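Local coordinates for protein ABC-type amino acid transport system, permease component (Caldanaerobacter subterraneus subsp. tengcongensis MB4, PDB 4YMU) that probably moves amino acids across the cell membrane as the permease component of an ABC-type transporter, holding bound arginine in its membrane part, at residues Val9-Leu14 with Ser180-Tyr185; Asp176-Val181 with Phe186-Ile191. All coordinates share one frame; numbering follows the deposited sequence.

Interaction 1 (Val9-Leu14 with Ser180-Tyr185); sequences VKYTPL and SVTYRY
The C-terminal end of helix 174-182, where T182 makes an ST turn, meets Y11 at the turn that leads into helix 12-44. The Y11 hydroxyl end does the touching: OH lies 3.1 Å from T182 CG2, and ring atom CE2 lies 3.5 Å from the same methyl. This methyl approaches the phenol end obliquely, the two side chains arriving from opposite directions, while V181 CG1 comes to 3.6 Å from Y11 OH. K10 CG lies over one face of the Y11 ring, nearer the ring's margin than its centre and 3.6 Å from the plane, so a neighbour in sequence backs the tyrosine. A chi1 of 63° tucks T182 OG1 in over its own backbone, which leaves CG2 for Y11 and turns OG1 back to the helix. There it bonds to I178 O and accepts from R184 N at 3.1 Å (N-H...O 152°). With an alanine at T182 the hydroxyl is lost, and R184 N and I178 O would probably lack this partner, while the phenol end of Y11 would face a gap where CG2 had been. Y11 itself occupies a type I turn from V9 to T12, in which V9 O accepts from both T12 N (2.9 Å) and T12 OG1 (2.7 Å). Y183 follows with positive phi, and the chain leaves the helix. The whole is a small surface contact in which an aromatic residue before the long, probably membrane-spanning helix 12-44 packs on a helix C-terminus finished by an ST turn.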
loop_
_atom_site.group_PDB
_atom_site.type_symbol
_atom_site.label_atom_id
_atom_site.label_comp_id
_atom_site.label_asym_id
_atom_site.label_seq_id
_atom_site.Cartn_x
_atom_site.Cartn_y
_atom_site.Cartn_z
ATOM N N VAL C 9 -38.269 -13.618 -26.661
ATOM C CA VAL C 9 -37.411 -14.650 -27.261
ATOM C C VAL C 9 -37.107 -14.400 -28.737
ATOM O O VAL C 9 -35.954 -14.454 -29.158
ATOM C CB VAL C 9 -38.003 -16.077 -27.100
ATOM C CG1 VAL C 9 -37.132 -17.104 -27.828
ATOM C CG2 VAL C 9 -38.147 -16.441 -25.628
ATOM N N LYS C 10 -38.151 -14.095 -29.501
ATOM C CA LYS C 10 -38.052 -13.892 -30.946
ATOM C C LYS C 10 -37.140 -12.733 -31.320
ATOM O O LYS C 10 -36.742 -12.600 -32.476
ATOM C CB LYS C 10 -39.450 -13.689 -31.540
ATOM C CG LYS C 10 -40.052 -12.316 -31.277
ATOM C CD LYS C 10 -41.427 -12.168 -31.929
ATOM C CE LYS C 10 -42.478 -12.939 -31.162
ATOM N NZ LYS C 10 -42.829 -12.292 -29.868
ATOM N N TYR C 11 -36.822 -11.889 -30.344
ATOM C CA TYR C 11 -35.973 -10.727 -30.587
ATOM C C TYR C 11 -34.497 -11.005 -30.297
ATOM O O TYR C 11 -33.646 -10.113 -30.429
ATOM C CB TYR C 11 -36.475 -9.530 -29.785
ATOM C CG TYR C 11 -37.855 -9.117 -30.219
ATOM C CD1 TYR C 11 -38.057 -8.494 -31.443
ATOM C CD2 TYR C 11 -38.957 -9.365 -29.417
ATOM C CE1 TYR C 11 -39.314 -8.126 -31.857
ATOM C CE2 TYR C 11 -40.216 -8.999 -29.817
ATOM C CZ TYR C 11 -40.392 -8.376 -31.039
ATOM O OH TYR C 11 -41.650 -8.009 -31.443
ATOM N N THR C 12 -34.202 -12.250 -29.932
ATOM C CA THR C 12 -32.828 -12.692 -29.705
ATOM C C THR C 12 -31.820 -12.176 -30.747
ATOM O O THR C 12 -30.753 -11.698 -30.362
ATOM C CB THR C 12 -32.740 -14.225 -29.554
ATOM O OG1 THR C 12 -33.344 -14.612 -28.313
ATOM C CG2 THR C 12 -31.295 -14.708 -29.617
ATOM N N PRO C 13 -32.147 -12.255 -32.058
ATOM C CA PRO C 13 -31.173 -11.738 -33.030
ATOM C C PRO C 13 -30.861 -10.260 -32.837
ATOM O O PRO C 13 -29.770 -9.815 -33.206
ATOM C CB PRO C 13 -31.875 -11.942 -34.376
ATOM C CG PRO C 13 -32.779 -13.075 -34.147
ATOM C CD PRO C 13 -33.272 -12.920 -32.738
ATOM N N LEU C 14 -31.809 -9.508 -32.288
ATOM C CA LEU C 14 -31.566 -8.096 -32.028
ATOM C C LEU C 14 -30.639 -7.918 -30.828
ATOM O O LEU C 14 -29.699 -7.123 -30.870
ATOM C CB LEU C 14 -32.879 -7.332 -31.835
ATOM C CG LEU C 14 -33.647 -7.011 -33.124
ATOM C CD1 LEU C 14 -34.887 -6.187 -32.816
ATOM C CD2 LEU C 14 -32.752 -6.274 -34.115
ATOM N N SER C 180 -40.811 -0.633 -29.844
ATOM C CA SER C 180 -41.567 -0.011 -30.909
ATOM C C SER C 180 -42.549 -1.020 -31.506
ATOM O O SER C 180 -43.582 -0.638 -32.040
ATOM C CB SER C 180 -40.630 0.534 -31.985
ATOM O OG SER C 180 -40.074 -0.517 -32.746
ATOM N N VAL C 181 -42.269 -2.307 -31.313
ATOM C CA VAL C 181 -43.073 -3.358 -31.912
ATOM C C VAL C 181 -43.821 -4.145 -30.852
ATOM O O VAL C 181 -44.713 -4.938 -31.169
ATOM C CB VAL C 181 -42.166 -4.306 -32.730
ATOM C CG1 VAL C 181 -42.978 -5.345 -33.482
ATOM C CG2 VAL C 181 -41.318 -3.501 -33.690
ATOM N N THR C 182 -43.520 -3.884 -29.583
ATOM C CA THR C 182 -44.141 -4.672 -28.516
ATOM C C THR C 182 -44.797 -3.782 -27.477
ATOM O O THR C 182 -45.658 -4.233 -26.705
ATOM C CB THR C 182 -43.110 -5.608 -27.797
ATOM O OG1 THR C 182 -42.095 -4.827 -27.140
ATOM C CG2 THR C 182 -42.463 -6.564 -28.789
ATOM N N TYR C 183 -44.395 -2.513 -27.478
ATOM C CA TYR C 183 -44.805 -1.537 -26.463
ATOM C C TYR C 183 -44.249 -1.904 -25.077
ATOM O O TYR C 183 -44.634 -1.317 -24.061
ATOM C CB TYR C 183 -46.333 -1.343 -26.449
ATOM C CG TYR C 183 -46.906 -1.032 -27.823
ATOM C CD1 TYR C 183 -46.993 0.272 -28.287
ATOM C CD2 TYR C 183 -47.324 -2.053 -28.671
ATOM C CE1 TYR C 183 -47.502 0.549 -29.545
ATOM C CE2 TYR C 183 -47.828 -1.788 -29.922
ATOM C CZ TYR C 183 -47.920 -0.487 -30.363
ATOM O OH TYR C 183 -48.434 -0.226 -31.627
ATOM N N ARG C 184 -43.291 -2.832 -25.062
ATOM C CA ARG C 184 -42.673 -3.299 -23.824
ATOM C C ARG C 184 -41.240 -2.792 -23.687
ATOM O O ARG C 184 -40.392 -3.056 -24.540
ATOM C CB ARG C 184 -42.686 -4.830 -23.755
ATOM C CG ARG C 184 -44.070 -5.440 -23.652
ATOM C CD ARG C 184 -44.022 -6.955 -23.530
ATOM N NE ARG C 184 -45.343 -7.512 -23.247
ATOM C CZ ARG C 184 -45.952 -7.441 -22.066
ATOM N NH1 ARG C 184 -45.368 -6.827 -21.048
ATOM N NH2 ARG C 184 -47.155 -7.972 -21.902
ATOM N N TYR C 185 -40.992 -2.053 -22.608
ATOM C CA TYR C 185 -39.662 -1.538 -22.294
ATOM C C TYR C 185 -38.990 -2.390 -21.223
ATOM O O TYR C 185 -37.827 -2.743 -21.359
ATOM C CB TYR C 185 -39.753 -0.098 -21.784
ATOM C CG TYR C 185 -39.573 0.960 -22.840
ATOM C CD1 TYR C 185 -38.432 0.990 -23.617
ATOM C CD2 TYR C 185 -40.543 1.947 -23.050
ATOM C CE1 TYR C 185 -38.250 1.967 -24.586
ATOM C CE2 TYR C 185 -40.373 2.927 -24.009
ATOM C CZ TYR C 185 -39.223 2.935 -24.777
ATOM O OH TYR C 185 -39.027 3.896 -25.745
#

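Interaction 2 (Asp176-Val181 with Phe186-Ile191); sequences DIIQSV and FEPYII
I178 reaches toward P188 where segments 176-181 and 186-191 come nearest, and its CD1 makes the main apolar contact, 4.1 Å from P188 CB. From I178 CB, itself 4.5 Å from P188 CB, the side chain divides. The CG2 branch comes to 4.3 Å from P188 CG. CG1, set anti to the carbonyl carbon (chi1 -66°), stays farther back and carries CD1 forward, so that the isoleucine passes alongside the proline ring, the two side chains pointing opposite ways. A second, looser approach lies beside it: the Y189 side chain brings its OH to 4.0 Å from D176 OD1, too far for a hydrogen bond, with carboxylate and ring planes 82° apart. Together the two helices, antiparallel here and joined by a short connection, form a helical hairpin. M8 of helix 6-9 and F15 of helix 12-44 both pack on I178 and P188, while on the other subunit, another copy of the protein, L72 packs on Y189 and F81 meets F186 edge-to-face.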
loop_
_atom_site.group_PDB
_atom_site.type_symbol
_atom_site.label_atom_id
_atom_site.label_comp_id
_atom_site.label_asym_id
_atom_site.label_seq_id
_atom_site.Cartn_x
_atom_site.Cartn_y
_atom_site.Cartn_z
ATOM N N ASP C 176 -35.324 0.195 -27.356
ATOM C CA ASP C 176 -36.189 1.098 -28.091
ATOM C C ASP C 176 -36.796 0.323 -29.248
ATOM O O ASP C 176 -38.025 0.176 -29.326
ATOM C CB ASP C 176 -35.453 2.350 -28.576
ATOM C CG ASP C 176 -35.178 3.347 -27.446
ATOM O OD1 ASP C 176 -35.990 3.449 -26.486
ATOM O OD2 ASP C 176 -34.154 4.060 -27.540
ATOM N N ILE C 177 -35.928 -0.213 -30.105
ATOM C CA ILE C 177 -36.351 -0.968 -31.276
ATOM C C ILE C 177 -37.467 -1.959 -30.929
ATOM O O ILE C 177 -38.597 -1.847 -31.429
ATOM C CB ILE C 177 -35.147 -1.685 -31.891
ATOM C CG1 ILE C 177 -34.129 -0.649 -32.374
ATOM C CG2 ILE C 177 -35.571 -2.606 -33.020
ATOM C CD1 ILE C 177 -32.905 -1.233 -33.064
ATOM N N ILE C 178 -37.165 -2.878 -30.019
ATOM C CA ILE C 178 -38.117 -3.887 -29.570
ATOM C C ILE C 178 -39.427 -3.288 -29.069
ATOM O O ILE C 178 -40.507 -3.773 -29.433
ATOM C CB ILE C 178 -37.490 -4.783 -28.475
ATOM C CG1 ILE C 178 -36.339 -5.598 -29.066
ATOM C CG2 ILE C 178 -38.516 -5.717 -27.872
ATOM C CD1 ILE C 178 -35.365 -6.100 -28.041
ATOM N N GLN C 179 -39.357 -2.227 -28.265
ATOM C CA GLN C 179 -40.591 -1.703 -27.677
ATOM C C GLN C 179 -41.459 -1.118 -28.786
ATOM O O GLN C 179 -42.698 -1.165 -28.719
ATOM C CB GLN C 179 -40.328 -0.662 -26.579
ATOM C CG GLN C 179 -40.324 0.786 -27.065
ATOM C CD GLN C 179 -41.707 1.472 -27.026
ATOM O OE1 GLN C 179 -42.611 1.065 -26.301
ATOM N NE2 GLN C 179 -41.846 2.530 -27.797
ATOM N N SER C 180 -40.811 -0.633 -29.844
ATOM C CA SER C 180 -41.567 -0.011 -30.909
ATOM C C SER C 180 -42.549 -1.020 -31.506
ATOM O O SER C 180 -43.582 -0.638 -32.040
ATOM C CB SER C 180 -40.630 0.534 -31.985
ATOM O OG SER C 180 -40.074 -0.517 -32.746
ATOM N N VAL C 181 -42.269 -2.307 -31.313
ATOM C CA VAL C 181 -43.073 -3.358 -31.912
ATOM C C VAL C 181 -43.821 -4.145 -30.852
ATOM O O VAL C 181 -44.713 -4.938 -31.169
ATOM C CB VAL C 181 -42.166 -4.306 -32.730
ATOM C CG1 VAL C 181 -42.978 -5.345 -33.482
ATOM C CG2 VAL C 181 -41.318 -3.501 -33.690
ATOM N N PHE C 186 -39.744 -2.694 -20.167
ATOM C CA PHE C 186 -39.278 -3.460 -19.017
ATOM C C PHE C 186 -38.464 -4.696 -19.366
ATOM O O PHE C 186 -37.261 -4.758 -19.095
ATOM C CB PHE C 186 -40.476 -3.878 -18.166
ATOM C CG PHE C 186 -40.107 -4.624 -16.921
ATOM C CD1 PHE C 186 -39.878 -3.941 -15.732
ATOM C CD2 PHE C 186 -39.990 -6.009 -16.926
ATOM C CE1 PHE C 186 -39.542 -4.624 -14.570
ATOM C CE2 PHE C 186 -39.651 -6.701 -15.764
ATOM C CZ PHE C 186 -39.430 -6.005 -14.588
ATOM N N GLU C 187 -39.125 -5.684 -19.955
ATOM C CA GLU C 187 -38.484 -6.968 -20.222
ATOM C C GLU C 187 -37.190 -6.890 -21.066
ATOM O O GLU C 187 -36.177 -7.491 -20.695
ATOM C CB GLU C 187 -39.496 -8.004 -20.760
ATOM C CG GLU C 187 -40.758 -7.410 -21.385
ATOM C CD GLU C 187 -41.890 -7.159 -20.388
ATOM O OE1 GLU C 187 -42.239 -5.983 -20.148
ATOM O OE2 GLU C 187 -42.466 -8.136 -19.868
ATOM N N PRO C 188 -37.193 -6.124 -22.173
ATOM C CA PRO C 188 -35.913 -6.032 -22.902
ATOM C C PRO C 188 -34.798 -5.298 -22.122
ATOM O O PRO C 188 -33.620 -5.560 -22.347
ATOM C CB PRO C 188 -36.288 -5.257 -24.180
ATOM C CG PRO C 188 -37.517 -4.523 -23.820
ATOM C CD PRO C 188 -38.269 -5.402 -22.867
ATOM N N TYR C 189 -35.168 -4.386 -21.229
ATOM C CA TYR C 189 -34.184 -3.701 -20.413
ATOM C C TYR C 189 -33.592 -4.674 -19.401
ATOM O O TYR C 189 -32.380 -4.724 -19.244
ATOM C CB TYR C 189 -34.780 -2.471 -19.720
ATOM C CG TYR C 189 -34.690 -1.233 -20.574
ATOM C CD1 TYR C 189 -33.507 -0.905 -21.223
ATOM C CD2 TYR C 189 -35.808 -0.418 -20.785
ATOM C CE1 TYR C 189 -33.422 0.228 -22.018
ATOM C CE2 TYR C 189 -35.741 0.708 -21.592
ATOM C CZ TYR C 189 -34.552 1.026 -22.212
ATOM O OH TYR C 189 -34.475 2.145 -23.021
ATOM N N ILE C 190 -34.446 -5.433 -18.713
ATOM C CA ILE C 190 -33.968 -6.486 -17.830
ATOM C C ILE C 190 -33.008 -7.409 -18.577
ATOM O O ILE C 190 -31.895 -7.670 -18.112
ATOM C CB ILE C 190 -35.109 -7.318 -17.267
ATOM C CG1 ILE C 190 -35.932 -6.486 -16.283
ATOM C CG2 ILE C 190 -34.569 -8.563 -16.623
ATOM C CD1 ILE C 190 -35.205 -6.112 -15.015
ATOM N N ILE C 191 -33.425 -7.874 -19.751
ATOM C CA ILE C 191 -32.588 -8.771 -20.548
ATOM C C ILE C 191 -31.245 -8.142 -20.909
ATOM O O ILE C 191 -30.197 -8.793 -20.864
ATOM C CB ILE C 191 -33.323 -9.216 -21.827
ATOM C CG1 ILE C 191 -34.478 -10.141 -21.457
ATOM C CG2 ILE C 191 -32.378 -9.900 -22.811
ATOM C CD1 ILE C 191 -35.093 -10.819 -22.646
#

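How the interactions relate
Both contacts use helix 174-182, their centres about 5 Å apart, and share S180 and V181. Interaction 2 is the buried one, led by aliphatic carbons, with a carboxylate and a phenol hydroxyl approaching loosely at its margin. Interaction 1 lies on the surface and brings in the chain's distant N-terminal region, with a phenol end meeting methyl groups. Apart from the Y11 hydroxyl, its polar groups, such as T182 OG1 and T12 OG1, serve the local turns and helix end. Y185 ties the two together: its OH is 3.2 Å from D176 OD1, a probable hydrogen bond, and its ring packs on Q179. L14 touches I177. Both border the second subunit, where Q80 accepts from Y185 N and F186 N.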